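PDB 4AKL: nucleocapsid from Crimean-congo hemorrhagic fever virus, which binds double- and single-stranded RNA, probably takes part in packaging the viral genome, and probably also cuts double-stranded DNA without sequence specificity. Local coordinates for residues E116-I120 with E121-N125; F213-W217 with G218-K222; S226-L230 with V231-L235; E255-N258 with G259-K263. All blocks are in the same frame, centred on the assembly; numbering follows the deposited sequence.

Interaction 1: E116-I120 with E121-N125; sequences EVPKI and EQLFN
Ile-120 lies across Phe-124 one helical turn further on, and this pair forms the closely packed, buried side of the contact. The CG1 branch of Ile-120 sits over one face of the phenyl ring, 4.1 Å from the centroid of Phe-124 and shifted toward its rim, a CH-pi contact. Ile-120 has CG1 anti to its own backbone N (chi1 -170°), which carries the branch along the helix to the ring and lets CD1 turn to CD1 of Leu-123 at 4.0 Å. Leu-123 uses its other methyl, CD2, against the ring of Pro-118, whose CG lies 3.8 Å away. Arg-298 and Leu-297 of helix 295-301 close over this apolar side, which suits branched and aromatic residues.

Together 116-125 lead into the N-terminal end of helix 120-136, with Lys-119 as N-cap. The backbone bond from Phe-124 N to Ile-120 O, 2.9 Å, belongs to the first turn, whereas Leu-123 N reaches Lys-119 O only weakly, at 3.3 Å. A lysine side chain has no acceptor to offer the N-H groups of the first turn; the cap residue's own N-H is instead taken by Gln-122 OE1, in the carbonyl plane at 2.9 Å. Gln-122 NE2 is hydrogen-bonded to Ser-105 O, so both ends of the amide are gripped and its rotation is fixed.

The looser side is polar. The bent chain of Lys-119 runs past the same amide, with CE 3.2 Å from Gln-122 OE1. Glu-121, exposed like Lys-119, curls back until its OE1 lies 3.7 Å from Ile-120 CG2.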
# COMPACT_ATOMS: atom_id res chain seq x y z
N GLU A 116 -12.52 -13.71 -0.83
CA GLU A 116 -12.08 -13.94 0.55
C GLU A 116 -10.92 -13.08 1.00
O GLU A 116 -10.08 -12.60 0.18
CB GLU A 116 -11.63 -15.38 0.78
CG GLU A 116 -12.46 -16.52 0.17
CD GLU A 116 -13.69 -16.92 1.00
OE1 GLU A 116 -14.01 -16.19 1.99
OE2 GLU A 116 -14.34 -17.96 0.66
N VAL A 117 -10.88 -12.92 2.30
CA VAL A 117 -9.79 -12.33 3.02
C VAL A 117 -8.51 -13.09 2.66
O VAL A 117 -8.52 -14.32 2.57
CB VAL A 117 -10.06 -12.41 4.54
CG1 VAL A 117 -8.80 -12.01 5.34
CG2 VAL A 117 -11.29 -11.52 4.91
N PRO A 118 -7.42 -12.39 2.46
CA PRO A 118 -6.19 -13.10 2.18
C PRO A 118 -5.57 -13.74 3.43
O PRO A 118 -5.79 -13.28 4.54
CB PRO A 118 -5.27 -12.01 1.66
CG PRO A 118 -5.74 -10.78 2.19
CD PRO A 118 -7.23 -10.92 2.39
N LYS A 119 -4.81 -14.79 3.22
CA LYS A 119 -3.90 -15.32 4.25
C LYS A 119 -2.78 -14.31 4.45
O LYS A 119 -2.41 -13.56 3.52
CB LYS A 119 -3.35 -16.66 3.81
CG LYS A 119 -4.44 -17.74 3.75
CD LYS A 119 -4.20 -18.84 2.64
CE LYS A 119 -5.05 -18.54 1.37
NZ LYS A 119 -4.55 -19.17 0.07
N ILE A 120 -2.20 -14.29 5.63
CA ILE A 120 -1.19 -13.30 5.92
C ILE A 120 0.02 -13.47 4.95
O ILE A 120 0.62 -12.50 4.57
CB ILE A 120 -0.80 -13.33 7.42
CG1 ILE A 120 0.09 -12.15 7.81
CG2 ILE A 120 -0.09 -14.63 7.76
CD1 ILE A 120 -0.56 -10.82 7.71
N GLU A 121 0.34 -14.71 4.56
CA GLU A 121 1.50 -15.00 3.72
C GLU A 121 1.31 -14.34 2.35
O GLU A 121 2.24 -13.82 1.78
CB GLU A 121 1.72 -16.51 3.51
CG GLU A 121 2.23 -17.36 4.68
CD GLU A 121 1.14 -17.78 5.72
OE1 GLU A 121 -0.08 -17.53 5.50
OE2 GLU A 121 1.56 -18.36 6.77
N GLN A 122 0.07 -14.37 1.83
CA GLN A 122 -0.29 -13.69 0.57
C GLN A 122 -0.05 -12.18 0.67
O GLN A 122 0.40 -11.59 -0.30
CB GLN A 122 -1.74 -13.98 0.16
CG GLN A 122 -1.99 -15.46 -0.17
CD GLN A 122 -3.44 -15.76 -0.38
OE1 GLN A 122 -4.23 -15.55 0.51
NE2 GLN A 122 -3.80 -16.25 -1.57
N LEU A 123 -0.30 -11.58 1.84
CA LEU A 123 -0.01 -10.15 2.05
C LEU A 123 1.47 -9.91 2.09
O LEU A 123 1.95 -8.98 1.41
CB LEU A 123 -0.61 -9.57 3.36
CG LEU A 123 -2.11 -9.47 3.49
CD1 LEU A 123 -2.56 -8.93 4.84
CD2 LEU A 123 -2.65 -8.58 2.32
N PHE A 124 2.21 -10.72 2.88
CA PHE A 124 3.67 -10.52 2.99
C PHE A 124 4.36 -10.70 1.67
O PHE A 124 5.21 -9.89 1.32
CB PHE A 124 4.30 -11.44 4.01
CG PHE A 124 4.01 -11.08 5.44
CD1 PHE A 124 3.63 -9.78 5.81
CD2 PHE A 124 4.13 -12.03 6.42
CE1 PHE A 124 3.39 -9.48 7.16
CE2 PHE A 124 3.88 -11.71 7.75
CZ PHE A 124 3.51 -10.43 8.10
N ASN A 125 3.97 -11.75 0.91
CA ASN A 125 4.55 -12.02 -0.38
C ASN A 125 4.33 -10.85 -1.35
O ASN A 125 5.23 -10.50 -2.12
CB ASN A 125 3.97 -13.33 -0.94
CG ASN A 125 4.53 -13.70 -2.33
OD1 ASN A 125 4.26 -13.04 -3.34
ND2 ASN A 125 5.31 -14.78 -2.37

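Interaction 2: F213-W217 with G218-K222; sequences FNPPW and GDINK
Trp-217 and Asp-219 meet within a loop built from two type I beta turns, Pro-215 to Gly-218 and Asp-219 to Lys-222, in the connection between helices 195-204 and 230-242.

The hydrogen bonds come first. Gly-218 N closes the first turn on Pro-215 O at 3.3 Å, and the glycine has a positive phi, 126°, in a backbone shape open in practice to glycine, which has no CB to collide with the preceding carbonyl oxygen. The indole N-H of Trp-217 is given to Asp-219 O, 2.8 Å from NE1; the oxygen lies in the plane of the indole, but the donor stands well above the carbonyl plane, and the bond is bent, 132° at the hydrogen. Lys-222 N, closing the second turn, reaches the same Asp-219 O from the opposite face, so two donors hold one carbonyl and couple the side chain of the first turn to the backbone of the second.

Apolar packing comes next. Pro-215, which leads into the turn, lays CB over one face of the indole, toward the rim, and its CG meets CD1 of Ile-220 at 3.7 Å, the two side chains crossing at about a right angle. Pro-216 suits the turn's second position by its fixed phi. Ile-220 in turn packs on Leu-280 of helix 270-292, while Trp-217 meets His-197 and Trp-200 edge-to-face.

The third kind is aliphatic contact from a charged chain. Lys-222 is extended throughout, with CG anti to the backbone N (chi1 -165°), and runs past Trp-217: its CB rests 3.7 Å from Trp-217 CD1, and its CD lies 3.4 Å from Trp-217 O.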
# COMPACT_ATOMS: atom_id res chain seq x y z
N PHE A 213 18.19 -28.59 27.55
CA PHE A 213 18.04 -29.77 28.44
C PHE A 213 17.42 -29.50 29.80
O PHE A 213 16.91 -30.47 30.39
CB PHE A 213 19.36 -30.51 28.65
CG PHE A 213 20.01 -30.96 27.39
CD1 PHE A 213 19.29 -31.14 26.19
CD2 PHE A 213 21.36 -31.23 27.40
CE1 PHE A 213 19.92 -31.54 25.07
CE2 PHE A 213 22.01 -31.68 26.26
CZ PHE A 213 21.28 -31.83 25.08
N ASN A 214 17.47 -28.25 30.29
CA ASN A 214 16.74 -27.85 31.53
C ASN A 214 16.26 -26.36 31.62
O ASN A 214 16.81 -25.57 32.39
CB ASN A 214 17.49 -28.28 32.83
CG ASN A 214 18.80 -27.52 33.07
OD1 ASN A 214 19.56 -27.25 32.14
ND2 ASN A 214 19.08 -27.20 34.35
N PRO A 215 15.19 -26.01 30.85
CA PRO A 215 14.59 -24.71 30.93
C PRO A 215 13.95 -24.47 32.31
O PRO A 215 13.53 -25.42 32.94
CB PRO A 215 13.47 -24.76 29.87
CG PRO A 215 13.66 -25.91 29.12
CD PRO A 215 14.50 -26.85 29.86
N PRO A 216 13.87 -23.19 32.76
CA PRO A 216 13.34 -22.80 34.09
C PRO A 216 11.85 -23.08 34.35
O PRO A 216 11.45 -23.23 35.51
CB PRO A 216 13.60 -21.28 34.15
CG PRO A 216 13.72 -20.86 32.76
CD PRO A 216 14.30 -22.00 31.99
N TRP A 217 11.05 -23.11 33.26
CA TRP A 217 9.59 -23.37 33.32
C TRP A 217 9.28 -24.87 33.43
O TRP A 217 8.17 -25.26 33.84
CB TRP A 217 8.87 -22.80 32.08
CG TRP A 217 9.35 -23.40 30.75
CD1 TRP A 217 9.06 -24.63 30.24
CD2 TRP A 217 10.21 -22.77 29.80
NE1 TRP A 217 9.69 -24.81 29.03
CE2 TRP A 217 10.40 -23.68 28.74
CE3 TRP A 217 10.85 -21.52 29.75
CZ2 TRP A 217 11.20 -23.38 27.62
CZ3 TRP A 217 11.65 -21.22 28.62
CH2 TRP A 217 11.82 -22.15 27.58
N GLY A 218 10.25 -25.69 33.06
CA GLY A 218 10.11 -27.14 33.13
C GLY A 218 10.40 -27.79 31.79
O GLY A 218 11.37 -27.45 31.11
N ASP A 219 9.55 -28.71 31.38
CA ASP A 219 9.78 -29.43 30.14
C ASP A 219 9.82 -28.50 28.93
O ASP A 219 9.07 -27.51 28.86
CB ASP A 219 8.71 -30.49 29.92
CG ASP A 219 9.11 -31.47 28.83
OD1 ASP A 219 10.14 -32.17 29.04
OD2 ASP A 219 8.40 -31.51 27.80
N ILE A 220 10.69 -28.83 27.97
CA ILE A 220 10.90 -28.03 26.77
C ILE A 220 9.60 -27.79 25.96
O ILE A 220 9.45 -26.76 25.29
CB ILE A 220 11.99 -28.66 25.88
CG1 ILE A 220 12.54 -27.66 24.88
CG2 ILE A 220 11.45 -29.90 25.14
CD1 ILE A 220 13.23 -26.48 25.51
N ASN A 221 8.67 -28.73 26.02
CA ASN A 221 7.42 -28.64 25.28
C ASN A 221 6.30 -27.98 26.08
O ASN A 221 5.22 -27.74 25.53
CB ASN A 221 6.99 -30.02 24.81
CG ASN A 221 8.02 -30.67 23.91
OD1 ASN A 221 8.47 -30.07 22.92
ND2 ASN A 221 8.41 -31.90 24.24
N LYS A 222 6.54 -27.68 27.37
CA LYS A 222 5.48 -27.13 28.25
C LYS A 222 4.71 -25.97 27.58
O LYS A 222 5.30 -24.97 27.17
CB LYS A 222 6.03 -26.67 29.63
CG LYS A 222 4.90 -26.46 30.66
CD LYS A 222 5.38 -26.06 32.06
CE LYS A 222 4.16 -25.83 33.00
NZ LYS A 222 4.53 -25.20 34.29

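Interaction 3: S226-L230 with V231-L235; sequences SGIAL and VATGL
This is a local contact at the start of helix 230-242, where Ala-229, just before the helix, and Leu-230, its first residue, offer their carbonyls to Ala-232, Thr-233 and Gly-234 in the first turn. Thr-233 N binds Ala-229 O at 3.1 Å. Ala-232 N also approaches that oxygen, at 2.7 Å, but the angle of 119° at its hydrogen makes this bond weak. Gly-234 N then takes Leu-230 O at 2.7 Å.

Ala-229 occupies the N-cap position. Its methyl group cannot accept a bond from the backbone N-H groups of the first turn; instead its CB faces CB of Ala-232 at 4.4 Å, and the small Ala-229 fits beneath His-283 of helix 270-292.

Thr-233 turns back over the turn with its hydroxyl set between the backbone N and the carbonyl carbon (chi1 57°). From there OG1 donates a weak bond to Leu-230 O, 3.3 Å away, so that this carbonyl receives both a main-chain and a side-chain donor; a beta-hydroxyl residue can thus spend its polar group within the helix. Ile-228, in the loop before the cap, packs its branched side chain on Lys-286 and Leu-290 of helix 270-292. Leu-230 and Val-231 both rest on Trp-217 of the preceding loop, and Val-231 reaches Ile-220 as well.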
# COMPACT_ATOMS: atom_id res chain seq x y z
N SER A 226 -2.74 -20.22 25.98
CA SER A 226 -3.78 -21.23 26.05
C SER A 226 -3.35 -22.39 25.14
O SER A 226 -3.61 -22.37 23.93
CB SER A 226 -5.12 -20.65 25.62
OG SER A 226 -5.54 -19.62 26.52
N GLY A 227 -2.66 -23.37 25.72
CA GLY A 227 -2.20 -24.57 24.98
C GLY A 227 -1.03 -24.41 24.01
O GLY A 227 -0.70 -25.34 23.27
N ILE A 228 -0.38 -23.24 24.03
CA ILE A 228 0.73 -22.91 23.14
C ILE A 228 2.09 -23.02 23.89
O ILE A 228 2.22 -22.49 25.01
CB ILE A 228 0.48 -21.51 22.56
CG1 ILE A 228 1.21 -21.28 21.23
CG2 ILE A 228 0.78 -20.40 23.59
CD1 ILE A 228 0.25 -20.46 20.20
N ALA A 229 3.09 -23.69 23.28
CA ALA A 229 4.42 -23.92 23.90
C ALA A 229 5.13 -22.64 24.31
O ALA A 229 5.35 -21.73 23.49
CB ALA A 229 5.31 -24.69 22.96
N LEU A 230 5.52 -22.57 25.58
CA LEU A 230 6.20 -21.39 26.12
C LEU A 230 7.42 -20.98 25.26
O LEU A 230 7.69 -19.77 25.11
CB LEU A 230 6.60 -21.60 27.57
CG LEU A 230 5.46 -21.85 28.57
CD1 LEU A 230 6.05 -22.37 29.94
CD2 LEU A 230 4.56 -20.60 28.75
N VAL A 231 8.12 -21.97 24.71
CA VAL A 231 9.22 -21.74 23.76
C VAL A 231 8.76 -20.92 22.56
O VAL A 231 9.44 -19.98 22.17
CB VAL A 231 9.85 -23.07 23.24
CG1 VAL A 231 10.69 -22.84 21.97
CG2 VAL A 231 10.68 -23.71 24.33
N ALA A 232 7.61 -21.28 21.99
CA ALA A 232 7.05 -20.53 20.83
C ALA A 232 6.68 -19.09 21.21
O ALA A 232 7.18 -18.13 20.62
CB ALA A 232 5.84 -21.25 20.27
N THR A 233 5.80 -18.94 22.21
CA THR A 233 5.37 -17.61 22.69
C THR A 233 6.57 -16.78 23.16
O THR A 233 6.61 -15.58 22.92
CB THR A 233 4.27 -17.67 23.82
OG1 THR A 233 4.72 -18.44 24.92
CG2 THR A 233 3.01 -18.31 23.29
N GLY A 234 7.54 -17.44 23.78
CA GLY A 234 8.77 -16.80 24.23
C GLY A 234 9.54 -16.18 23.09
O GLY A 234 9.83 -14.98 23.10
N LEU A 235 9.88 -17.00 22.10
CA LEU A 235 10.57 -16.51 20.89
C LEU A 235 9.78 -15.45 20.13
O LEU A 235 10.36 -14.47 19.65
CB LEU A 235 10.92 -17.66 19.94
CG LEU A 235 12.23 -18.34 20.27
CD1 LEU A 235 12.33 -19.76 19.63
CD2 LEU A 235 13.38 -17.44 19.83

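Interaction 4: E255-N258 with G259-K263; sequences EALN and GYLDK
Gly-259 N bonds to Glu-255 O at 3.1 Å, nearly straight at the hydrogen (166°), and begins a run of four backbone bonds from residue i+4 back to residue i. Tyr-260 N follows with Ala-256 O at 3.1 Å, and Leu-261 N with Leu-257 O at 2.9 Å, the shortest of the four. Asp-262 N reaches Asn-258 O at 3.1 Å, and here the N-H is the most bent of the four, 140°. The helix ends at residue 263. Glu-255 turns its carboxylate to Lys-251 one turn earlier, a salt bridge suited to the exposed side of the helix.

The carbonyls of this turn also meet carbon. CB of Tyr-260 lies 3.3 Å from Leu-257 O, and CB of Asp-262 is equally close to Asn-258 O.

Leucines make the apolar side. Leu-257, with CG anti to its backbone N (chi1 -179°), reaches forward along the helix, and its CG meets CD1 of Leu-261 at 3.8 Å, the two side chains running obliquely to each other. Both are buried: Leu-257 reaches Tyr-209, Phe-213 and Leu-280, and Leu-261 packs on Ala-273, Val-277 and Val-268. Tyr-260 carries its ring away from the preceding turn, where it meets the ring of His-264.

A leucine repeated one turn on, with polar residues at Glu-255, Asn-258 and Asp-262, is the pattern of an amphipathic helix, here packing its apolar side on helix 270-292.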
# COMPACT_ATOMS: atom_id res chain seq x y z
N GLU A 255 20.11 -26.58 14.77
CA GLU A 255 20.96 -27.34 13.86
C GLU A 255 22.30 -27.60 14.52
O GLU A 255 22.88 -28.68 14.34
CB GLU A 255 21.19 -26.59 12.51
CG GLU A 255 19.91 -26.43 11.61
CD GLU A 255 20.07 -25.39 10.46
OE1 GLU A 255 21.17 -24.81 10.29
OE2 GLU A 255 19.07 -25.16 9.73
N ALA A 256 22.78 -26.63 15.30
CA ALA A 256 24.01 -26.80 16.08
C ALA A 256 23.84 -27.95 17.08
O ALA A 256 24.73 -28.80 17.23
CB ALA A 256 24.39 -25.51 16.77
N LEU A 257 22.68 -27.99 17.75
CA LEU A 257 22.33 -29.06 18.70
C LEU A 257 22.35 -30.44 18.02
O LEU A 257 22.87 -31.42 18.56
CB LEU A 257 20.92 -28.85 19.32
CG LEU A 257 20.43 -29.88 20.35
CD1 LEU A 257 21.25 -29.75 21.66
CD2 LEU A 257 18.92 -29.84 20.65
N ASN A 258 21.74 -30.51 16.86
CA ASN A 258 21.65 -31.75 16.12
C ASN A 258 23.04 -32.30 15.74
O ASN A 258 23.26 -33.52 15.84
CB ASN A 258 20.76 -31.56 14.89
CG ASN A 258 20.40 -32.86 14.23
OD1 ASN A 258 19.97 -33.81 14.88
ND2 ASN A 258 20.57 -32.91 12.92
N GLY A 259 23.96 -31.42 15.33
CA GLY A 259 25.38 -31.80 15.13
C GLY A 259 25.98 -32.39 16.42
O GLY A 259 26.63 -33.46 16.40
N TYR A 260 25.72 -31.71 17.54
CA TYR A 260 26.24 -32.11 18.84
C TYR A 260 25.78 -33.49 19.28
O TYR A 260 26.59 -34.31 19.72
CB TYR A 260 25.87 -31.11 19.95
CG TYR A 260 26.44 -31.49 21.29
CD1 TYR A 260 27.74 -31.11 21.66
CD2 TYR A 260 25.69 -32.24 22.20
CE1 TYR A 260 28.27 -31.47 22.91
CE2 TYR A 260 26.21 -32.61 23.44
CZ TYR A 260 27.51 -32.22 23.79
OH TYR A 260 28.01 -32.58 25.00
N LEU A 261 24.46 -33.72 19.17
CA LEU A 261 23.85 -35.00 19.56
C LEU A 261 24.37 -36.13 18.65
O LEU A 261 24.47 -37.27 19.07
CB LEU A 261 22.31 -34.92 19.51
CG LEU A 261 21.61 -33.94 20.48
CD1 LEU A 261 20.15 -33.66 20.03
CD2 LEU A 261 21.67 -34.42 21.93
N ASP A 262 24.71 -35.78 17.41
CA ASP A 262 25.23 -36.73 16.45
C ASP A 262 26.70 -37.03 16.72
O ASP A 262 27.10 -38.16 16.61
CB ASP A 262 25.01 -36.22 15.01
CG ASP A 262 25.53 -37.19 13.96
OD1 ASP A 262 25.45 -38.43 14.14
OD2 ASP A 262 26.05 -36.71 12.94
N LYS A 263 27.49 -36.01 17.08
CA LYS A 263 28.90 -36.18 17.42
C LYS A 263 29.04 -37.02 18.69
O LYS A 263 29.81 -37.96 18.74
CB LYS A 263 29.59 -34.81 17.57
CG LYS A 263 29.80 -34.05 16.24
CD LYS A 263 29.92 -32.53 16.43
CE LYS A 263 30.17 -31.84 15.11
NZ LYS A 263 29.21 -32.31 14.09

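How the interactions relate
From the N terminus the four contacts follow in series, none nesting or crossing, and each joins residues that are neighbours in the chain. Interaction 1 starts helix 120-136 and lies apart, its centre about 24 Å or more from those of the others. Interaction 2 shapes the loop after helix 195-204, and interaction 3 opens helix 230-242 just behind it. These two touch: Lys-222 O lies 2.9 Å from Leu-230 N, a probable hydrogen bond, which closes the intervening loop. Interaction 4, near the end of helix 245-263, meets interaction 2 through Phe-213, which packs on Leu-257 and Leu-261. Helix 270-292 is a shared neighbour of interactions 2, 3 and 4.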